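PDB 7LPQ: cytoplasmic protein from Cryptococcus neoformans var. grubii serotype A, which probably hydrolyses the beta-glucosidic bond of steryl glucosides, releasing glucose from the sterol. Local coordinates for residues Gly95-Arg100 with Tyr669-Val674; Ala111-Tyr116 with Gln237-Asp242; Cys164-Tyr169 with Val336-Ser341; Pro195-Gly200 with Thr458-His463. All coordinates share one frame; numbering follows the deposited sequence. Where two conformers were deposited one is given.

In the fold
Contact 4 is the one that touches the bound ligand, whose pyrrolidine ring meets both of its segments. Contact 1, whose centre is about 31 Å from that of contact 4, joins the catalytic barrel to the C-terminal strands. Contacts 2 and 3 lie on the same side of the chain's centre, with their own centres about 22 Å apart; contact 2 sets a loop on helix 232-254, and contact 3 joins two loops. Contacts 1 and 3 are on opposite sides of the chain's centre, about 48 Å between centres. No two contacts touch; contacts 2 and 3 come closest, with about 9 Å between nearest atoms. Along the chain, contacts 2, 3 and 4 alternate, whereas contact 1 spans all three.

Contact 1: Gly95-Arg100 with Tyr669-Val674; sequences GYNLLR and YPVATV
Similar first torsions bring Tyr-669 and Asn-97 together: each has its CG lodged between the backbone N and the carbonyl carbon (chi1 80° for Tyr-669, 51° for Asn-97), which turns ring and amide toward the opposite segment. The phenol donates a hydrogen bond to the carbonyl of Gly-95, with Tyr-669 OH 2.8 Å from Gly-95 O. That oxygen lies in the plane of the ring, at its edge. Asn-97 closes the hydroxyl in from another side. Its amide turns a face to the phenol, with OD1 and ND2 both 3.3 Å from Tyr-669 OH; this is contact without a hydrogen bond, and ring and amide planes stand 73° apart. The amide is held instead by strand 35-43, where OD1 accepts from Arg-39 N and ND2 donates to Val-37 O. The same ND2 brushes Val-671, 4.2 Å from its CB.

Gly-95 offers its carbonyl from a Schellman motif closing the preceding helix, and Val-671 with Ala-672 forms a classic beta bulge opposite Glu-708. Strand 35-43 pairs with both partners, parallel to strand 98-104 and antiparallel to strand 669-673. The contact thus lies where the TIM barrel of a family 5 glycosidase meets its C-terminal beta domain, with one barrel strand pairing with strands of both.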
# COMPACT_ATOMS: atom_id res chain seq x y z
N GLY A 95 -1.61 0.39 20.85
CA GLY A 95 -0.91 1.66 20.81
C GLY A 95 -0.96 2.40 19.50
O GLY A 95 -0.26 3.41 19.35
N TYR A 96 -1.75 1.94 18.53
CA TYR A 96 -1.77 2.58 17.23
C TYR A 96 -2.62 3.84 17.26
O TYR A 96 -3.66 3.91 17.93
CB TYR A 96 -2.31 1.60 16.18
CG TYR A 96 -1.43 0.38 15.97
CD1 TYR A 96 -0.05 0.45 16.13
CD2 TYR A 96 -1.98 -0.84 15.61
CE1 TYR A 96 0.77 -0.66 15.94
CE2 TYR A 96 -1.18 -1.96 15.41
CZ TYR A 96 0.20 -1.86 15.58
OH TYR A 96 0.99 -2.96 15.39
N ASN A 97 -2.16 4.86 16.54
CA ASN A 97 -2.88 6.12 16.40
C ASN A 97 -3.16 6.47 14.94
O ASN A 97 -3.59 7.60 14.66
CB ASN A 97 -2.08 7.26 17.05
CG ASN A 97 -0.64 7.30 16.60
OD1 ASN A 97 -0.26 6.58 15.68
ND2 ASN A 97 0.16 8.13 17.25
N LEU A 98 -2.93 5.54 14.01
CA LEU A 98 -3.00 5.81 12.59
C LEU A 98 -3.69 4.68 11.85
O LEU A 98 -3.49 3.51 12.16
CB LEU A 98 -1.59 6.01 12.01
CG LEU A 98 -1.50 6.16 10.50
CD1 LEU A 98 -2.14 7.45 10.03
CD2 LEU A 98 -0.02 6.08 10.06
N LEU A 99 -4.50 5.05 10.87
CA LEU A 99 -5.12 4.08 9.97
C LEU A 99 -5.02 4.62 8.55
O LEU A 99 -5.46 5.74 8.27
CB LEU A 99 -6.58 3.82 10.34
CG LEU A 99 -6.86 3.36 11.77
CD1 LEU A 99 -8.36 3.49 12.06
CD2 LEU A 99 -6.39 1.93 12.00
N ARG A 100 -4.43 3.84 7.66
CA ARG A 100 -4.50 4.09 6.23
C ARG A 100 -5.77 3.42 5.74
O ARG A 100 -5.85 2.19 5.69
CB ARG A 100 -3.26 3.55 5.52
CG ARG A 100 -3.18 3.86 4.03
CD ARG A 100 -1.78 3.70 3.51
NE ARG A 100 -1.68 3.84 2.05
CZ ARG A 100 -1.62 2.82 1.19
NH1 ARG A 100 -1.68 1.56 1.62
NH2 ARG A 100 -1.50 3.05 -0.11
N TYR A 669 6.91 3.14 21.68
CA TYR A 669 7.34 4.22 20.80
C TYR A 669 6.79 5.54 21.33
O TYR A 669 5.80 5.54 22.07
CB TYR A 669 6.88 3.98 19.36
CG TYR A 669 5.43 4.34 19.08
CD1 TYR A 669 4.41 3.45 19.36
CD2 TYR A 669 5.10 5.56 18.51
CE1 TYR A 669 3.09 3.76 19.09
CE2 TYR A 669 3.78 5.89 18.23
CZ TYR A 669 2.78 4.99 18.52
OH TYR A 669 1.47 5.31 18.24
N PRO A 670 7.40 6.66 20.96
CA PRO A 670 6.94 7.96 21.45
C PRO A 670 5.90 8.60 20.55
O PRO A 670 6.21 9.01 19.43
CB PRO A 670 8.24 8.78 21.48
CG PRO A 670 9.02 8.25 20.33
CD PRO A 670 8.64 6.79 20.16
N VAL A 671 4.66 8.72 21.04
CA VAL A 671 3.60 9.26 20.20
C VAL A 671 3.80 10.76 19.99
O VAL A 671 3.55 11.28 18.89
CB VAL A 671 2.22 8.96 20.82
CG1 VAL A 671 2.04 7.46 20.98
CG2 VAL A 671 2.06 9.66 22.15
N ALA A 672 4.27 11.47 21.01
CA ALA A 672 4.49 12.91 20.92
C ALA A 672 5.68 13.28 21.78
O ALA A 672 5.83 12.77 22.89
CB ALA A 672 3.24 13.69 21.36
N THR A 673 6.52 14.19 21.26
CA THR A 673 7.81 14.48 21.88
C THR A 673 8.08 15.97 21.92
O THR A 673 7.89 16.68 20.93
CB THR A 673 8.96 13.79 21.10
OG1 THR A 673 8.83 12.37 21.18
CG2 THR A 673 10.31 14.22 21.65
N VAL A 674 8.57 16.44 23.07
CA VAL A 674 9.12 17.79 23.21
C VAL A 674 10.54 17.74 22.65
O VAL A 674 11.48 17.30 23.32
CB VAL A 674 9.09 18.27 24.66
CG1 VAL A 674 9.92 19.56 24.81
CG2 VAL A 674 7.66 18.51 25.14

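Contact 2: Ala111-Tyr116 with Gln237-Asp242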
# COMPACT_ATOMS: atom_id res chain seq x y z
N ALA A 111 -21.66 0.86 -10.63
CA ALA A 111 -22.89 0.84 -11.42
C ALA A 111 -22.65 1.35 -12.83
O ALA A 111 -23.25 0.85 -13.79
CB ALA A 111 -23.97 1.68 -10.72
N GLY A 112 -21.78 2.35 -12.98
CA GLY A 112 -21.46 2.89 -14.28
C GLY A 112 -20.79 4.24 -14.16
O GLY A 112 -20.68 4.81 -13.07
N PRO A 113 -20.32 4.78 -15.28
CA PRO A 113 -19.73 6.12 -15.25
C PRO A 113 -20.68 7.13 -14.61
O PRO A 113 -21.85 7.25 -14.99
CB PRO A 113 -19.49 6.43 -16.73
CG PRO A 113 -19.31 5.08 -17.37
CD PRO A 113 -20.23 4.14 -16.61
N LYS A 114 -20.17 7.85 -13.61
CA LYS A 114 -20.86 8.91 -12.90
C LYS A 114 -22.06 8.43 -12.10
O LYS A 114 -22.84 9.25 -11.62
CB LYS A 114 -21.30 10.02 -13.86
CG LYS A 114 -20.40 11.25 -13.88
CD LYS A 114 -18.96 10.87 -14.19
CE LYS A 114 -18.02 12.07 -14.05
NZ LYS A 114 -16.60 11.69 -14.31
N GLU A 115 -22.23 7.12 -11.94
CA GLU A 115 -23.30 6.55 -11.12
C GLU A 115 -22.65 6.06 -9.83
O GLU A 115 -22.27 4.89 -9.71
CB GLU A 115 -24.03 5.45 -11.87
CG GLU A 115 -24.67 5.92 -13.17
CD GLU A 115 -25.37 4.80 -13.93
OE1 GLU A 115 -25.92 3.89 -13.28
OE2 GLU A 115 -25.37 4.85 -15.18
N TYR A 116 -22.54 6.95 -8.85
CA TYR A 116 -21.73 6.70 -7.66
C TYR A 116 -22.54 6.01 -6.57
O TYR A 116 -23.72 6.31 -6.36
CB TYR A 116 -21.16 8.01 -7.12
CG TYR A 116 -20.30 8.76 -8.11
CD1 TYR A 116 -19.07 8.26 -8.52
CD2 TYR A 116 -20.72 9.98 -8.63
CE1 TYR A 116 -18.28 8.95 -9.41
CE2 TYR A 116 -19.94 10.67 -9.54
CZ TYR A 116 -18.72 10.15 -9.92
OH TYR A 116 -17.96 10.84 -10.81
N GLN A 237 -8.64 9.15 -16.47
CA GLN A 237 -8.14 9.96 -15.36
C GLN A 237 -9.24 10.84 -14.78
O GLN A 237 -9.37 10.96 -13.55
CB GLN A 237 -6.96 10.81 -15.82
CG GLN A 237 -5.66 10.04 -15.95
CD GLN A 237 -4.43 10.92 -15.78
OE1 GLN A 237 -4.42 11.84 -14.96
NE2 GLN A 237 -3.39 10.63 -16.54
N ASP A 238 -10.04 11.47 -15.64
CA ASP A 238 -11.16 12.27 -15.16
C ASP A 238 -12.10 11.42 -14.31
O ASP A 238 -12.54 11.85 -13.23
CB ASP A 238 -11.93 12.88 -16.34
CG ASP A 238 -11.10 13.90 -17.11
OD1 ASP A 238 -9.97 14.19 -16.67
OD2 ASP A 238 -11.59 14.38 -18.16
N HIS A 239 -12.42 10.22 -14.78
CA HIS A 239 -13.39 9.39 -14.07
C HIS A 239 -12.84 8.89 -12.75
O HIS A 239 -13.57 8.80 -11.76
CB HIS A 239 -13.83 8.23 -14.95
CG HIS A 239 -14.99 8.55 -15.84
ND1 HIS A 239 -14.85 9.23 -17.03
CD2 HIS A 239 -16.32 8.30 -15.71
CE1 HIS A 239 -16.03 9.38 -17.60
NE2 HIS A 239 -16.94 8.83 -16.82
N PHE A 240 -11.54 8.56 -12.70
CA PHE A 240 -10.95 8.15 -11.44
C PHE A 240 -10.85 9.33 -10.48
O PHE A 240 -11.18 9.20 -9.30
CB PHE A 240 -9.56 7.55 -11.67
CG PHE A 240 -8.74 7.41 -10.41
CD1 PHE A 240 -9.03 6.40 -9.50
CD2 PHE A 240 -7.73 8.30 -10.11
CE1 PHE A 240 -8.29 6.27 -8.34
CE2 PHE A 240 -7.01 8.18 -8.96
CZ PHE A 240 -7.29 7.16 -8.07
N ILE A 241 -10.40 10.49 -10.97
CA ILE A 241 -10.27 11.66 -10.11
C ILE A 241 -11.64 12.15 -9.65
O ILE A 241 -11.85 12.47 -8.48
CB ILE A 241 -9.48 12.77 -10.82
CG1 ILE A 241 -8.02 12.35 -10.95
CG2 ILE A 241 -9.59 14.08 -10.05
CD1 ILE A 241 -7.20 13.23 -11.87
N ASP A 242 -12.61 12.22 -10.58
CA ASP A 242 -13.95 12.64 -10.20
C ASP A 242 -14.50 11.76 -9.09
O ASP A 242 -15.15 12.24 -8.16
CB ASP A 242 -14.89 12.61 -11.41
CG ASP A 242 -14.65 13.75 -12.38
OD1 ASP A 242 -13.89 14.69 -12.06
OD2 ASP A 242 -15.22 13.69 -13.49
O HOH W 1 -16.06 9.73 -12.32
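The ammonium group of Lys-114 gathers three partners at once, an example of how a surface lysine can pin a loop to a helix. Its NZ forms a salt bridge with Asp-242, 2.6 Å from OD2, using the anti lone pair of that oxygen. It also stands 3.7 Å above the plane of the His-239 ring, over its centre. The third partner is a water, 2.8 Å from Lys-114 NZ, which accepts a second bond from Tyr-116 OH and donates to His-239 O, 2.7 Å away. A bend at chi2 (56°) starts the lysine chain toward the helix, where its CD passes near the histidine ring. Pro-113 packs on the same imidazole, its CB 3.5 Å from His-239 NE2.

Further out, several of these groups have second partners. Asp-242 OD1 is in a salt bridge with Arg-415, giving the carboxylate two cationic partners, one on each oxygen, which would probably favour its ionised form. His-239 ND1 is bonded to Phe-235 O. Lys-114 itself sits in a type II turn from Gly-112 to Glu-115, and its backbone N is held by Glu-109. The turn links helices 105-109 and 118-133 and rests on helix 232-254, whose Ile-241 and Asp-242 in turn reach helix 400-419.

Contact 3: Cys164-Tyr169 with Val336-Ser341; sequences CGIDPY and VKLWLS
A single beta bridge, Ile-166 with Trp-339, joins two irregular stretches next to helices: one includes the Schellman motif that ends helix 159-163, the other leads to the N-cap of helix 342-347. Two backbone bonds make the bridge. Asp-167 N meets Leu-338 O at 2.9 Å, almost straight on the carbonyl, whereas Leu-340 N approaches Gly-165 O from above the carbonyl plane, at 2.8 Å. Gly-165, with positive phi, is the C-prime residue of the Schellman motif, and so ends the helix while its carbonyl takes one of the bridge's bonds.

Apolar branches pack about this frame. Ile-166 CG2 is 3.5 Å from Leu-338 CD1, while its CG1 leans on CZ3 of the Trp-339 indole. Helix 206-221 adjoins this group through Ile-211, Leu-206 and Thr-210. Leu-340 CD1 lies across the CB of Asp-167 at 3.7 Å.

The aspartate swings its CG away from its own N (chi1 -170°), which lets OD1 accept from Tyr-169 N in an Asx turn, met from above the carboxylate plane. Its OD2 is in a salt bridge with Arg-348. The same oxygen takes a long 3.3 Å bond from a water, and that water accepts from Ser-341 N at 2.7 Å.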
# COMPACT_ATOMS: atom_id res chain seq x y z
N CYS A 164 -11.54 0.29 -22.53
CA CYS A 164 -10.24 0.15 -23.17
C CYS A 164 -10.25 -0.84 -24.33
O CYS A 164 -9.18 -1.18 -24.86
CB CYS A 164 -9.20 -0.28 -22.13
SG CYS A 164 -8.82 1.02 -20.92
N GLY A 165 -11.42 -1.31 -24.74
CA GLY A 165 -11.52 -2.18 -25.90
C GLY A 165 -11.12 -3.61 -25.64
O GLY A 165 -10.79 -4.33 -26.59
N ILE A 166 -11.14 -4.04 -24.38
CA ILE A 166 -10.68 -5.36 -23.98
C ILE A 166 -11.89 -6.21 -23.61
O ILE A 166 -12.78 -5.75 -22.87
CB ILE A 166 -9.69 -5.28 -22.81
CG1 ILE A 166 -8.37 -4.68 -23.28
CG2 ILE A 166 -9.46 -6.64 -22.20
CD1 ILE A 166 -7.57 -4.03 -22.18
N ASP A 167 -11.93 -7.44 -24.11
CA ASP A 167 -12.94 -8.41 -23.72
C ASP A 167 -12.46 -9.12 -22.46
O ASP A 167 -11.49 -9.90 -22.54
CB ASP A 167 -13.19 -9.41 -24.84
CG ASP A 167 -14.40 -10.29 -24.57
OD1 ASP A 167 -14.81 -10.40 -23.39
OD2 ASP A 167 -14.95 -10.88 -25.54
N PRO A 168 -13.08 -8.90 -21.30
CA PRO A 168 -12.54 -9.50 -20.07
C PRO A 168 -12.44 -11.01 -20.12
O PRO A 168 -11.56 -11.59 -19.47
CB PRO A 168 -13.53 -9.05 -18.99
CG PRO A 168 -14.24 -7.86 -19.58
CD PRO A 168 -14.28 -8.08 -21.06
N TYR A 169 -13.31 -11.67 -20.88
CA TYR A 169 -13.38 -13.13 -20.86
C TYR A 169 -12.32 -13.79 -21.73
O TYR A 169 -12.29 -15.03 -21.79
CB TYR A 169 -14.77 -13.57 -21.30
CG TYR A 169 -15.86 -12.92 -20.48
CD1 TYR A 169 -16.17 -13.39 -19.21
CD2 TYR A 169 -16.55 -11.82 -20.95
CE1 TYR A 169 -17.15 -12.79 -18.44
CE2 TYR A 169 -17.53 -11.21 -20.19
CZ TYR A 169 -17.82 -11.71 -18.93
OH TYR A 169 -18.79 -11.11 -18.16
N VAL A 336 -8.02 -17.23 -29.94
CA VAL A 336 -8.79 -16.29 -29.13
C VAL A 336 -8.02 -14.98 -29.01
O VAL A 336 -6.82 -14.97 -28.69
CB VAL A 336 -9.09 -16.88 -27.75
CG1 VAL A 336 -9.77 -15.84 -26.87
CG2 VAL A 336 -9.95 -18.11 -27.87
N LYS A 337 -8.70 -13.87 -29.27
CA LYS A 337 -8.10 -12.55 -29.22
C LYS A 337 -8.52 -11.83 -27.94
O LYS A 337 -9.59 -12.10 -27.38
CB LYS A 337 -8.49 -11.72 -30.44
CG LYS A 337 -7.97 -12.26 -31.77
CD LYS A 337 -8.84 -11.81 -32.94
CE LYS A 337 -8.01 -11.66 -34.21
NZ LYS A 337 -8.83 -11.79 -35.46
N LEU A 338 -7.67 -10.91 -27.49
CA LEU A 338 -8.00 -10.15 -26.29
C LEU A 338 -8.99 -9.03 -26.58
O LEU A 338 -9.75 -8.63 -25.69
CB LEU A 338 -6.72 -9.56 -25.68
CG LEU A 338 -6.92 -8.59 -24.52
CD1 LEU A 338 -7.43 -9.33 -23.29
CD2 LEU A 338 -5.66 -7.82 -24.19
N TRP A 339 -8.99 -8.52 -27.81
CA TRP A 339 -9.62 -7.25 -28.12
C TRP A 339 -11.10 -7.43 -28.42
O TRP A 339 -11.50 -8.31 -29.19
CB TRP A 339 -8.89 -6.61 -29.30
CG TRP A 339 -7.43 -6.62 -29.05
CD1 TRP A 339 -6.51 -7.48 -29.58
CD2 TRP A 339 -6.71 -5.76 -28.17
NE1 TRP A 339 -5.26 -7.20 -29.09
CE2 TRP A 339 -5.36 -6.15 -28.21
CE3 TRP A 339 -7.09 -4.69 -27.34
CZ2 TRP A 339 -4.38 -5.50 -27.48
CZ3 TRP A 339 -6.11 -4.05 -26.62
CH2 TRP A 339 -4.77 -4.46 -26.68
N LEU A 340 -11.92 -6.59 -27.77
CA LEU A 340 -13.36 -6.62 -27.96
C LEU A 340 -13.71 -6.39 -29.43
O LEU A 340 -13.23 -5.45 -30.06
CB LEU A 340 -14.01 -5.55 -27.09
CG LEU A 340 -15.48 -5.69 -26.71
CD1 LEU A 340 -15.68 -6.77 -25.67
CD2 LEU A 340 -15.96 -4.36 -26.18
N SER A 341 -14.56 -7.26 -29.97
CA SER A 341 -15.04 -7.06 -31.33
C SER A 341 -15.95 -5.84 -31.40
O SER A 341 -16.42 -5.32 -30.38
CB SER A 341 -15.79 -8.29 -31.83
OG SER A 341 -17.05 -8.39 -31.20
O HOH W 2 -15.14 -9.42 -28.48

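Contact 4: Pro195-Gly200 with Thr458-His463; sequences PAMIWG and TLMTKH. With YAJ (~{N}-[(3~{R},5~{S})-5-(hydroxymethyl)-1-methyl-pyrrolidin-3-yl]-2-(3-oxidanylidene-4~{H}-1,4-benzoxazin-6-yl)ethanamide), chain E.
Lys-462 NZ is gripped by the carboxylate of Asp-527 in a salt bridge and by the carbonyl of Gly-587, and on its way there the extended lysine chain passes Ala-196, with CE 4.1 Å from the alanine CB. The motif is a type II turn, Pro-195 to Ile-198, laid against the C-terminal end of helix 456-461 beside the ligand pocket. No hydrogen bond crosses between the two segments; the joint is mainly apolar side-chain contact.

Met-197, at the positive-phi position of the turn, faces the helix and meets two of its residues. Met-197 CB lies 3.4 Å from Met-460 CE, a methyl that curls over it because the Met-460 chain is bent at both chi2 and chi3. Met-197 is bent likewise. In the conformer described, one of two modelled, its CG rests on the backbone oxygen Leu-459 O and its CE comes 3.8 Å from Leu-459 CD2, the two side chains crossing at about a right angle.

The bound ligand YAJ, an amide joining a pyrrolidine to a benzoxazinone, sits against both segments and is hydrogen-bonded to Glu-588 and Glu-271. Trp-199, edge-to-face with Trp-585, presents its rim to the pyrrolidine, CZ2 being 3.6 Å from YAJ C04 and C20 lying in the indole plane. From the helix, Leu-459 CD2 reaches the same ring, 3.7 Å from YAJ C03.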
# COMPACT_ATOMS: atom_id res chain seq x y z
N PRO A 195 0.49 -19.74 -7.97
CA PRO A 195 1.87 -19.56 -7.49
C PRO A 195 2.01 -18.35 -6.58
O PRO A 195 1.27 -17.37 -6.68
CB PRO A 195 2.69 -19.40 -8.78
CG PRO A 195 1.92 -20.16 -9.81
CD PRO A 195 0.45 -19.99 -9.43
N ALA A 196 2.99 -18.44 -5.68
CA ALA A 196 3.15 -17.43 -4.66
C ALA A 196 3.58 -16.10 -5.26
O ALA A 196 4.56 -16.03 -6.01
CB ALA A 196 4.18 -17.89 -3.62
N MET A 197 2.81 -15.05 -4.95
CA MET A 197 3.12 -13.68 -5.35
C MET A 197 3.31 -13.54 -6.85
O MET A 197 4.07 -12.68 -7.32
CB MET A 197 4.35 -13.17 -4.60
CG MET A 197 4.17 -13.10 -3.07
SD MET A 197 2.74 -12.10 -2.57
CE MET A 197 3.28 -10.48 -3.09
N ILE A 198 2.63 -14.38 -7.63
CA ILE A 198 2.68 -14.19 -9.07
C ILE A 198 1.77 -13.06 -9.53
O ILE A 198 2.00 -12.48 -10.61
CB ILE A 198 2.31 -15.49 -9.80
CG1 ILE A 198 2.70 -15.38 -11.28
CG2 ILE A 198 0.81 -15.78 -9.66
CD1 ILE A 198 2.75 -16.72 -12.00
N TRP A 199 0.75 -12.70 -8.74
CA TRP A 199 -0.21 -11.69 -9.19
C TRP A 199 0.48 -10.39 -9.59
O TRP A 199 0.00 -9.69 -10.50
CB TRP A 199 -1.24 -11.43 -8.09
CG TRP A 199 -0.70 -10.71 -6.89
CD1 TRP A 199 -0.30 -11.26 -5.72
CD2 TRP A 199 -0.52 -9.30 -6.75
NE1 TRP A 199 0.13 -10.29 -4.85
CE2 TRP A 199 0.00 -9.07 -5.46
CE3 TRP A 199 -0.75 -8.20 -7.59
CZ2 TRP A 199 0.30 -7.80 -4.99
CZ3 TRP A 199 -0.45 -6.93 -7.11
CH2 TRP A 199 0.07 -6.74 -5.83
N GLY A 200 1.58 -10.05 -8.93
CA GLY A 200 2.28 -8.82 -9.26
C GLY A 200 2.80 -8.78 -10.67
O GLY A 200 2.88 -7.70 -11.27
N THR A 458 11.74 -12.01 1.81
CA THR A 458 10.82 -12.69 2.71
C THR A 458 9.43 -12.80 2.10
O THR A 458 8.74 -13.82 2.28
CB THR A 458 10.74 -11.95 4.04
OG1 THR A 458 12.05 -11.82 4.59
CG2 THR A 458 9.84 -12.70 5.03
N LEU A 459 9.00 -11.77 1.37
CA LEU A 459 7.64 -11.76 0.85
C LEU A 459 7.47 -12.73 -0.31
O LEU A 459 6.43 -13.39 -0.42
CB LEU A 459 7.25 -10.34 0.43
CG LEU A 459 5.81 -10.18 -0.05
CD1 LEU A 459 4.81 -10.49 1.07
CD2 LEU A 459 5.59 -8.79 -0.59
N MET A 460 8.47 -12.83 -1.19
CA MET A 460 8.33 -13.72 -2.34
C MET A 460 8.50 -15.18 -1.96
O MET A 460 7.80 -16.05 -2.48
CB MET A 460 9.34 -13.35 -3.43
CG MET A 460 9.21 -11.95 -3.97
SD MET A 460 7.59 -11.58 -4.66
CE MET A 460 7.43 -12.76 -5.97
N THR A 461 9.45 -15.47 -1.07
CA THR A 461 9.76 -16.85 -0.70
C THR A 461 8.92 -17.35 0.46
O THR A 461 8.98 -18.54 0.78
CB THR A 461 11.24 -16.99 -0.36
OG1 THR A 461 11.52 -16.29 0.86
CG2 THR A 461 12.13 -16.44 -1.48
N LYS A 462 8.14 -16.47 1.10
CA LYS A 462 7.35 -16.84 2.27
C LYS A 462 8.19 -17.65 3.24
O LYS A 462 7.82 -18.73 3.70
CB LYS A 462 6.08 -17.58 1.84
CG LYS A 462 5.18 -16.71 0.96
CD LYS A 462 3.86 -17.37 0.63
CE LYS A 462 2.93 -16.38 -0.07
NZ LYS A 462 1.50 -16.75 0.04
N HIS A 463 9.36 -17.10 3.56
CA HIS A 463 10.35 -17.74 4.41
C HIS A 463 11.19 -16.63 5.03
O HIS A 463 11.49 -15.63 4.37
CB HIS A 463 11.21 -18.71 3.59
CG HIS A 463 12.07 -19.61 4.42
ND1 HIS A 463 11.59 -20.76 5.01
CD2 HIS A 463 13.38 -19.55 4.74
CE1 HIS A 463 12.56 -21.36 5.67
NE2 HIS A 463 13.66 -20.65 5.52
C10 YAJ E . 6.90 -2.13 -2.46
C13 YAJ E . 9.01 -3.96 -2.87
C20 YAJ E . 0.88 -5.27 -2.27
C21 YAJ E . 0.76 -5.63 -0.85
C22 YAJ E . -0.65 -5.67 -0.30
C01 YAJ E . 1.74 -7.26 0.62
C03 YAJ E . 2.67 -6.72 -1.52
C04 YAJ E . 2.29 -5.75 -2.73
C06 YAJ E . 4.40 -4.65 -3.61
C08 YAJ E . 5.28 -3.45 -4.00
C09 YAJ E . 6.66 -3.22 -3.31
C11 YAJ E . 8.16 -1.94 -1.84
C12 YAJ E . 9.24 -2.84 -2.03
C14 YAJ E . 7.74 -4.12 -3.49
C16 YAJ E . 11.32 -4.77 -2.42
C18 YAJ E . 11.45 -3.76 -1.38
N02 YAJ E . 1.41 -6.98 -0.82
N05 YAJ E . 3.16 -4.62 -3.09
N15 YAJ E . 10.11 -4.87 -3.09
O07 YAJ E . 4.87 -5.78 -3.82
O17 YAJ E . 12.23 -5.58 -2.61
O19 YAJ E . 10.45 -2.65 -1.44
O23 YAJ E . -1.49 -6.47 -1.12